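Local coordinates for protein phosphoribosylaminoimidazole-succinocarboxamide synthase (PDB 2CNQ) that catalyses the ATP-dependent joining of aspartate to carboxyaminoimidazole ribotide, giving SAICAR in de novo purine biosynthesis, at residues V15-K19 and V20-Y24; E62-F65 and K66-S69; E294-E297 and T298-S302. One frame throughout, in Å; residues are numbered along the deposited sequence. Where two conformers were deposited one is given.

Contact 1 (V15-K19 and V20-Y24); sequences VARGK and VRDIY. With ADP (adenosine-5'-diphosphate), chain B; ADP (adenosine-5'-diphosphate), chain F.
Arg17 and Asp22 face each other across a tight hairpin, and the NE-H of Arg17 points, in the guanidinium plane, at Asp22 OD1 3.0 Å away. The acid is met from above its carboxylate plane, the two flat groups being turned 80° apart, while the CD of Arg17 rests against Asp22 OD2. With a leucine in place of Arg17 this ion pair would go, and the carboxylate would probably be left to Arg38 and Thr6, which also hold it. Beyond the pair, Ile23 O takes both Val15 N and Ala16 N, a classic beta bulge. Gly18 N is bonded to Arg21 O (2.8 Å). This leaves the turn placed so that its N-H groups meet ADP of chain B: Lys19 N gives a nearly straight bond to beta-phosphate O3B (2.7 Å, 175°), and Val20 N and Arg21 N converge on alpha-phosphate O2A. In one of two conformers, Lys19 bends at chi3 and chi4 to bring NZ to the same O3B. Glycine suits position 18 because a side chain would run into the bridging O3A. The extended Arg21 carries NH1 to O1A (3.0 Å); Glu234 pairs with its NH2, and Val20 CG1 lies against one guanidinium face. Ile23 CD1 touches the ribose. A hairpin whose turn wraps the phosphates with backbone N-H groups builds this ATP site, in a manner reminiscent of the glycine-rich loop of protein kinases.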
loop_
_atom_site.group_PDB
_atom_site.type_symbol
_atom_site.label_atom_id
_atom_site.label_comp_id
_atom_site.label_asym_id
_atom_site.label_seq_id
_atom_site.Cartn_x
_atom_site.Cartn_y
_atom_site.Cartn_z
ATOM N N VAL A 15 17.330 3.338 9.037
ATOM C CA VAL A 15 16.463 2.644 9.940
ATOM C C VAL A 15 16.141 1.294 9.402
ATOM O O VAL A 15 16.199 0.313 10.118
ATOM C CB VAL A 15 15.213 3.443 10.199
ATOM C CG1 VAL A 15 14.214 2.667 10.990
ATOM C CG2 VAL A 15 15.598 4.725 10.895
ATOM N N ALA A 16 15.774 1.200 8.142
ATOM C CA ALA A 16 15.358 -0.040 7.580
ATOM C C ALA A 16 15.363 0.082 6.103
ATOM O O ALA A 16 15.193 1.141 5.567
ATOM C CB ALA A 16 13.961 -0.371 8.016
ATOM N N ARG A 17 15.480 -1.046 5.447
ATOM C CA ARG A 17 14.962 -1.177 4.116
ATOM C C ARG A 17 13.905 -2.226 4.145
ATOM O O ARG A 17 14.145 -3.353 4.558
ATOM C CB ARG A 17 16.026 -1.565 3.106
ATOM C CG ARG A 17 16.999 -0.492 2.844
ATOM C CD ARG A 17 17.799 -0.777 1.611
ATOM N NE ARG A 17 18.637 0.329 1.216
ATOM C CZ ARG A 17 19.868 0.536 1.650
ATOM N NH1 ARG A 17 20.525 1.588 1.253
ATOM N NH2 ARG A 17 20.442 -0.329 2.446
ATOM N N GLY A 18 12.726 -1.852 3.707
ATOM C CA GLY A 18 11.670 -2.797 3.470
ATOM C C GLY A 18 11.803 -3.315 2.071
ATOM O O GLY A 18 12.802 -3.115 1.403
ATOM N N LYS A 19 10.775 -3.962 1.590
ATOM C CA LYS A 19 10.823 -4.443 0.245
ATOM C C LYS A 19 10.870 -3.306 -0.732
ATOM O O LYS A 19 11.421 -3.449 -1.798
ATOM C CB LYS A 19 9.714 -5.412 -0.010
ATOM C CG LYS A 19 9.957 -6.676 0.802
ATOM C CD LYS A 19 8.894 -7.708 0.594
ATOM C CE LYS A 19 7.504 -7.244 1.075
ATOM N NZ LYS A 19 7.495 -6.975 2.549
ATOM N N VAL A 20 10.256 -2.213 -0.375
ATOM C CA VAL A 20 10.146 -1.091 -1.278
ATOM C C VAL A 20 10.827 0.131 -0.769
ATOM O O VAL A 20 11.375 0.880 -1.548
ATOM C CB VAL A 20 8.652 -0.794 -1.540
ATOM C CG1 VAL A 20 8.475 0.503 -2.283
ATOM C CG2 VAL A 20 8.065 -1.940 -2.309
ATOM N N ARG A 21 10.773 0.390 0.516
ATOM C CA ARG A 21 11.233 1.626 1.028
ATOM C C ARG A 21 12.557 1.509 1.697
ATOM O O ARG A 21 12.899 0.511 2.298
ATOM C CB ARG A 21 10.233 2.203 1.964
ATOM C CG ARG A 21 8.992 2.531 1.153
ATOM C CD ARG A 21 7.782 2.636 1.937
ATOM N NE ARG A 21 6.722 3.061 1.099
ATOM C CZ ARG A 21 6.045 2.299 0.280
ATOM N NH1 ARG A 21 6.067 0.995 0.373
ATOM N NH2 ARG A 21 5.294 2.884 -0.626
ATOM N N ASP A 22 13.303 2.582 1.580
ATOM C CA ASP A 22 14.516 2.810 2.341
ATOM C C ASP A 22 14.169 3.895 3.310
ATOM O O ASP A 22 13.665 4.928 2.911
ATOM C CB ASP A 22 15.668 3.241 1.467
ATOM C CG ASP A 22 16.138 2.209 0.522
ATOM O OD1 ASP A 22 17.158 2.488 -0.154
ATOM O OD2 ASP A 22 15.581 1.117 0.432
ATOM N N ILE A 23 14.416 3.640 4.570
ATOM C CA ILE A 23 13.905 4.494 5.613
ATOM C C ILE A 23 15.064 4.963 6.420
ATOM O O ILE A 23 15.790 4.141 6.960
ATOM C CB ILE A 23 12.915 3.762 6.435
ATOM C CG1 ILE A 23 11.814 3.203 5.533
ATOM C CG2 ILE A 23 12.331 4.685 7.502
ATOM C CD1 ILE A 23 10.895 2.353 6.221
ATOM N N TYR A 24 15.240 6.253 6.493
ATOM C CA TYR A 24 16.340 6.836 7.214
ATOM C C TYR A 24 15.819 7.643 8.362
ATOM O O TYR A 24 14.714 8.166 8.329
ATOM C CB TYR A 24 17.132 7.751 6.307
ATOM C CG TYR A 24 17.799 7.019 5.203
ATOM C CD1 TYR A 24 19.087 6.562 5.342
ATOM C CD2 TYR A 24 17.131 6.752 4.031
ATOM C CE1 TYR A 24 19.702 5.894 4.342
ATOM C CE2 TYR A 24 17.738 6.073 3.025
ATOM C CZ TYR A 24 19.009 5.629 3.196
ATOM O OH TYR A 24 19.665 4.951 2.221
HETATM P PB ADP B . 7.573 -3.768 3.849
HETATM O O1B ADP B . 6.268 -3.588 3.227
HETATM O O2B ADP B . 7.478 -4.305 5.214
HETATM O O3B ADP B . 8.574 -4.535 3.134
HETATM P PA ADP B . 8.167 -1.088 3.067
HETATM O O1A ADP B . 6.795 -0.796 2.647
HETATM O O2A ADP B . 9.200 -1.255 2.058
HETATM O O3A ADP B . 8.191 -2.318 4.045
HETATM O "O5'" ADP B . 8.691 0.023 4.044
HETATM C "C5'" ADP B . 7.898 0.745 4.959
HETATM C "C4'" ADP B . 8.204 0.281 6.352
HETATM O "O4'" ADP B . 8.016 1.415 7.197
HETATM C "C3'" ADP B . 7.261 -0.762 6.866
HETATM O "O3'" ADP B . 7.880 -1.512 7.883
HETATM C "C2'" ADP B . 6.181 0.069 7.505
HETATM O "O2'" ADP B . 5.408 -0.629 8.430
HETATM C "C1'" ADP B . 7.000 1.130 8.136
HETATM N N9 ADP B . 6.336 2.366 8.420
HETATM C C8 ADP B . 5.415 2.971 7.667
HETATM N N7 ADP B . 5.067 4.141 8.135
HETATM C C5 ADP B . 5.799 4.292 9.250
HETATM C C6 ADP B . 5.937 5.323 10.208
HETATM N N6 ADP B . 5.254 6.445 10.108
HETATM N N1 ADP B . 6.719 5.124 11.263
HETATM C C2 ADP B . 7.436 4.007 11.335
HETATM N N3 ADP B . 7.453 3.011 10.462
HETATM C C4 ADP B . 6.623 3.165 9.433
HETATM P PB ADP F . 5.119 -8.337 -1.083
HETATM O O1B ADP F . 6.595 -8.397 -0.869
HETATM O O2B ADP F . 4.309 -8.356 0.184
HETATM O O3B ADP F . 4.772 -7.233 -2.056
HETATM P PA ADP F . 3.054 -9.558 -2.017
HETATM O O1A ADP F . 2.497 -10.400 -3.100
HETATM O O2A ADP F . 2.551 -8.179 -2.238
HETATM O O3A ADP F . 4.609 -9.683 -1.795
HETATM O "O5'" ADP F . 2.528 -9.980 -0.604
HETATM C "C5'" ADP F . 1.203 -9.643 -0.250
HETATM C "C4'" ADP F . 0.740 -10.278 1.045
HETATM O "O4'" ADP F . 0.677 -11.683 0.829
HETATM C "C3'" ADP F . 1.728 -10.002 2.150
HETATM O "O3'" ADP F . 1.045 -9.922 3.387
HETATM C "C2'" ADP F . 2.594 -11.220 2.089
HETATM O "O2'" ADP F . 3.161 -11.500 3.343
HETATM C "C1'" ADP F . 1.607 -12.297 1.702
HETATM N N9 ADP F . 2.227 -13.399 0.977
HETATM C C8 ADP F . 3.188 -13.264 0.079
HETATM N N7 ADP F . 3.560 -14.456 -0.405
HETATM C C5 ADP F . 2.803 -15.365 0.187
HETATM C C6 ADP F . 2.734 -16.804 0.060
HETATM N N6 ADP F . 3.573 -17.427 -0.802
HETATM N N1 ADP F . 1.829 -17.422 0.841
HETATM C C2 ADP F . 1.013 -16.746 1.704
HETATM N N3 ADP F . 1.031 -15.401 1.853
HETATM C C4 ADP F . 1.908 -14.679 1.115
#

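Contact 2 (E62-F65 and K66-S69); sequences EFWF and KFLS
Trp64 turns the edge of its six-membered ring toward the face of Phe67, CE3 lying 3.7 Å from Phe67 CD2. This is an offset edge-to-face pair, with centroids 5.5 Å apart and planes at 84°. Phe63 in turn presents its edge to one face of the indole, its CD1 above the rim and Trp64 CE2 in its own ring plane. The Trp64-Phe67 pair depends on different first torsions: Phe67 swings CG opposite its backbone N (chi1 -179°), whereas Trp64 keeps CG beside its own (chi1 -68°), and the two side chains lie side by side, pointing the same way. They stand on one flank of helix 53-67, near its C-terminal end, where i to i+4 bonds continue with Phe67 N to Phe63 O (2.8 Å) and Leu68 N to Trp64 O. Large flat groups suit this flank because helix 185-209 packs against it: Cys202 touches Trp64 and Phe67, and Lys201 makes a cation-pi contact with the Phe67 ring. Leu68, the first residue to leave helical phi/psi, folds CB and CG over Trp64 O, and its side chain reaches Leu198 and Leu231. Glu62 and Lys66, polar and one turn apart, instead line the pocket in which AMP and AMZ are bound.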
loop_
_atom_site.group_PDB
_atom_site.type_symbol
_atom_site.label_atom_id
_atom_site.label_comp_id
_atom_site.label_asym_id
_atom_site.label_seq_id
_atom_site.Cartn_x
_atom_site.Cartn_y
_atom_site.Cartn_z
ATOM N N GLU A 62 0.370 10.450 -1.291
ATOM C CA GLU A 62 0.097 11.823 -0.942
ATOM C C GLU A 62 -1.274 12.236 -1.341
ATOM O O GLU A 62 -1.958 12.934 -0.617
ATOM C CB GLU A 62 1.125 12.740 -1.555
ATOM C CG GLU A 62 2.497 12.580 -0.941
ATOM C CD GLU A 62 3.427 13.512 -1.546
ATOM O OE1 GLU A 62 3.549 14.635 -1.018
ATOM O OE2 GLU A 62 3.968 13.170 -2.585
ATOM N N PHE A 63 -1.707 11.793 -2.510
ATOM C CA PHE A 63 -3.040 12.101 -2.955
ATOM C C PHE A 63 -4.056 11.618 -1.954
ATOM O O PHE A 63 -4.970 12.320 -1.577
ATOM C CB PHE A 63 -3.293 11.468 -4.301
ATOM C CG PHE A 63 -4.713 11.517 -4.691
ATOM C CD1 PHE A 63 -5.535 10.460 -4.415
ATOM C CD2 PHE A 63 -5.250 12.636 -5.282
ATOM C CE1 PHE A 63 -6.868 10.514 -4.713
ATOM C CE2 PHE A 63 -6.571 12.685 -5.584
ATOM C CZ PHE A 63 -7.381 11.627 -5.272
ATOM N N TRP A 64 -3.897 10.374 -1.519
ATOM C CA TRP A 64 -4.858 9.823 -0.603
ATOM C C TRP A 64 -4.744 10.413 0.762
ATOM O O TRP A 64 -5.751 10.577 1.434
ATOM C CB TRP A 64 -4.741 8.339 -0.541
ATOM C CG TRP A 64 -5.127 7.653 -1.771
ATOM C CD1 TRP A 64 -4.310 6.955 -2.559
ATOM C CD2 TRP A 64 -6.432 7.538 -2.339
ATOM N NE1 TRP A 64 -5.004 6.414 -3.608
ATOM C CE2 TRP A 64 -6.319 6.735 -3.465
ATOM C CE3 TRP A 64 -7.677 8.037 -1.998
ATOM C CZ2 TRP A 64 -7.407 6.356 -4.218
ATOM C CZ3 TRP A 64 -8.751 7.671 -2.761
ATOM C CH2 TRP A 64 -8.616 6.859 -3.856
ATOM N N PHE A 65 -3.542 10.706 1.220
ATOM C CA PHE A 65 -3.418 11.350 2.505
ATOM C C PHE A 65 -4.191 12.639 2.509
ATOM O O PHE A 65 -4.853 12.962 3.469
ATOM C CB PHE A 65 -1.968 11.615 2.846
ATOM C CG PHE A 65 -1.214 10.423 3.320
ATOM C CD1 PHE A 65 -1.666 9.702 4.396
ATOM C CD2 PHE A 65 -0.015 10.068 2.753
ATOM C CE1 PHE A 65 -0.947 8.641 4.861
ATOM C CE2 PHE A 65 0.695 9.004 3.213
ATOM C CZ PHE A 65 0.214 8.284 4.252
ATOM N N LYS A 66 -4.102 13.369 1.414
ATOM C CA LYS A 66 -4.788 14.614 1.307
ATOM C C LYS A 66 -6.277 14.380 1.206
ATOM O O LYS A 66 -7.056 15.110 1.803
ATOM C CB LYS A 66 -4.257 15.339 0.096
ATOM C CG LYS A 66 -4.897 16.689 -0.118
ATOM C CD LYS A 66 -4.345 17.409 -1.316
ATOM C CE LYS A 66 -2.869 17.742 -1.189
ATOM N NZ LYS A 66 -2.520 18.561 0.006
ATOM N N PHE A 67 -6.690 13.388 0.427
ATOM C CA PHE A 67 -8.088 13.068 0.277
ATOM C C PHE A 67 -8.723 12.719 1.599
ATOM O O PHE A 67 -9.874 13.029 1.860
ATOM C CB PHE A 67 -8.214 11.917 -0.690
ATOM C CG PHE A 67 -9.599 11.498 -0.967
ATOM C CD1 PHE A 67 -10.418 12.223 -1.787
ATOM C CD2 PHE A 67 -10.089 10.345 -0.436
ATOM C CE1 PHE A 67 -11.701 11.780 -2.037
ATOM C CE2 PHE A 67 -11.352 9.912 -0.689
ATOM C CZ PHE A 67 -12.154 10.623 -1.478
ATOM N N LEU A 68 -7.948 12.058 2.439
ATOM C CA LEU A 68 -8.411 11.581 3.722
ATOM C C LEU A 68 -7.987 12.478 4.842
ATOM O O LEU A 68 -8.091 12.097 5.984
ATOM C CB LEU A 68 -7.867 10.193 3.952
ATOM C CG LEU A 68 -8.381 9.193 2.969
ATOM C CD1 LEU A 68 -7.696 7.878 3.219
ATOM C CD2 LEU A 68 -9.871 9.032 3.029
ATOM N N SER A 69 -7.525 13.670 4.556
ATOM C CA SER A 69 -6.879 14.461 5.590
ATOM C C SER A 69 -7.833 14.850 6.692
ATOM O O SER A 69 -7.407 15.023 7.805
ATOM C CB SER A 69 -6.232 15.698 5.012
ATOM O OG SER A 69 -7.215 16.514 4.458
#

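Contact 3 (E294-E297 and T298-S302); sequences EAYE and TLTGS
Thr298, Leu299 and Thr300 bond through their backbone N-H groups to the carbonyls of Glu294, Ala295 and Tyr296 in regular helical fashion, but the next link, Gly301 N to Glu297 O, is weak (128° at the hydrogen), for the chain turns off there with a positive phi that glycine adopts easily. Thr300 does most at this helix end. Its OG1 sits between backbone N and carbonyl carbon (chi1 66°), which lets it give its proton to Tyr296 O at 2.8 Å; Thr300 N reaches the same oxygen at 3.0 Å from the opposite face of the carbonyl plane. OG1 also accepts from Ser302 N (3.0 Å), an ST turn that ties the departing chain back to the helix. A branched threonine suits the site because its methyl is useful too: CG2 lies over the Tyr296 ring as a CH-pi contact, 4.1 Å from the centroid and 21° off the normal. One turn back, a water spans Glu294 OE1 (2.6 Å) and Thr298 OG1 (2.7 Å), donating to the carboxylate. Glu297 CA approaches Ser302 O at 3.2 Å, a CA-H...O contact, while its carboxylate takes Trp304 N. Ala295 and Leu299 form the apolar side of the helix, packing on Phe243 of strand 228-245, and Leu299 and Thr298 also touch Ile211 of strand 211-223; Tyr296 and Thr300 lean on helix 53-67.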
loop_
_atom_site.group_PDB
_atom_site.type_symbol
_atom_site.label_atom_id
_atom_site.label_comp_id
_atom_site.label_asym_id
_atom_site.label_seq_id
_atom_site.Cartn_x
_atom_site.Cartn_y
_atom_site.Cartn_z
ATOM N N GLU A 294 -1.763 3.828 -14.888
ATOM C CA GLU A 294 -3.161 3.977 -15.210
ATOM C C GLU A 294 -3.983 4.093 -13.958
ATOM O O GLU A 294 -4.875 4.906 -13.878
ATOM C CB GLU A 294 -3.610 2.831 -16.064
ATOM C CG GLU A 294 -5.058 2.898 -16.456
ATOM C CD GLU A 294 -5.405 4.040 -17.379
ATOM O OE1 GLU A 294 -6.592 4.155 -17.686
ATOM O OE2 GLU A 294 -4.535 4.744 -17.870
ATOM N N ALA A 295 -3.689 3.270 -12.967
ATOM C CA ALA A 295 -4.385 3.405 -11.718
ATOM C C ALA A 295 -4.173 4.792 -11.169
ATOM O O ALA A 295 -5.099 5.429 -10.719
ATOM C CB ALA A 295 -3.926 2.387 -10.739
ATOM N N TYR A 296 -2.936 5.234 -11.154
ATOM C CA TYR A 296 -2.621 6.535 -10.637
ATOM C C TYR A 296 -3.403 7.592 -11.335
ATOM O O TYR A 296 -3.979 8.452 -10.716
ATOM C CB TYR A 296 -1.128 6.789 -10.786
ATOM C CG TYR A 296 -0.755 8.177 -10.456
ATOM C CD1 TYR A 296 -0.743 9.163 -11.424
ATOM C CD2 TYR A 296 -0.457 8.542 -9.169
ATOM C CE1 TYR A 296 -0.441 10.456 -11.104
ATOM C CE2 TYR A 296 -0.164 9.826 -8.849
ATOM C CZ TYR A 296 -0.163 10.773 -9.819
ATOM O OH TYR A 296 0.128 12.060 -9.466
ATOM N N GLU A 297 -3.383 7.584 -12.631
ATOM C CA GLU A 297 -4.047 8.645 -13.377
ATOM C C GLU A 297 -5.522 8.610 -13.149
ATOM O O GLU A 297 -6.134 9.645 -12.984
ATOM C CB GLU A 297 -3.717 8.507 -14.847
ATOM C CG GLU A 297 -2.284 8.830 -15.114
ATOM C CD GLU A 297 -1.937 8.953 -16.562
ATOM O OE1 GLU A 297 -1.029 9.722 -16.874
ATOM O OE2 GLU A 297 -2.557 8.270 -17.385
ATOM N N THR A 298 -6.120 7.440 -13.143
ATOM C CA THR A 298 -7.542 7.373 -12.999
ATOM C C THR A 298 -7.956 7.779 -11.617
ATOM O O THR A 298 -8.902 8.514 -11.428
ATOM C CB THR A 298 -8.042 6.031 -13.330
ATOM O OG1 THR A 298 -7.644 5.755 -14.662
ATOM C CG2 THR A 298 -9.529 5.945 -13.306
ATOM N N LEU A 299 -7.244 7.293 -10.625
ATOM C CA LEU A 299 -7.609 7.592 -9.270
ATOM C C LEU A 299 -7.429 9.035 -8.950
ATOM O O LEU A 299 -8.228 9.585 -8.238
ATOM C CB LEU A 299 -6.778 6.752 -8.325
ATOM C CG LEU A 299 -7.146 5.290 -8.372
ATOM C CD1 LEU A 299 -6.099 4.490 -7.662
ATOM C CD2 LEU A 299 -8.533 5.054 -7.816
ATOM N N THR A 300 -6.341 9.631 -9.393
ATOM C CA THR A 300 -6.049 10.999 -9.030
ATOM C C THR A 300 -6.683 11.970 -9.952
ATOM O O THR A 300 -6.825 13.113 -9.599
ATOM C CB THR A 300 -4.574 11.286 -9.005
ATOM O OG1 THR A 300 -4.024 11.183 -10.314
ATOM C CG2 THR A 300 -3.827 10.401 -8.062
ATOM N N GLY A 301 -7.035 11.546 -11.150
ATOM C CA GLY A 301 -7.487 12.459 -12.158
ATOM C C GLY A 301 -6.392 13.326 -12.673
ATOM O O GLY A 301 -6.668 14.292 -13.342
ATOM N N SER A 302 -5.150 13.014 -12.390
ATOM C CA SER A 302 -4.046 13.777 -12.862
ATOM C C SER A 302 -3.257 12.947 -13.820
ATOM O O SER A 302 -3.334 11.746 -13.821
ATOM C CB SER A 302 -3.127 14.131 -11.701
ATOM O OG SER A 302 -3.727 15.064 -10.827
HETATM O O HOH W 1 -8.454 3.538 -15.938
#

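How the contacts relate
Contacts 2 and 3 lie at the C-terminal ends of helices 53-67 and 282-300, which pack together: Phe63 CG lies 3.7 Å from Thr300 CG2, and Trp64 meets Leu299. Contact 1, on the hairpin 14-17/21-25, touches neither, although Val20 and Arg21 rest on Leu57 of helix 53-67. Half the residues of contact 1 are buried; contact 2 sets buried Trp64, Phe65 and Leu68 against exposed Lys66 and Ser69; contact 3, the most superficial, buries only Ala295 and Leu299. Chemistry follows place: contact 1 gives backbone N-H groups, Lys19 and Arg21 to ADP and keeps the Arg17-Asp22 pair apart from it, contact 2 is aromatic where helices and sheet meet, and contact 3 relies on threonine hydroxyls and water.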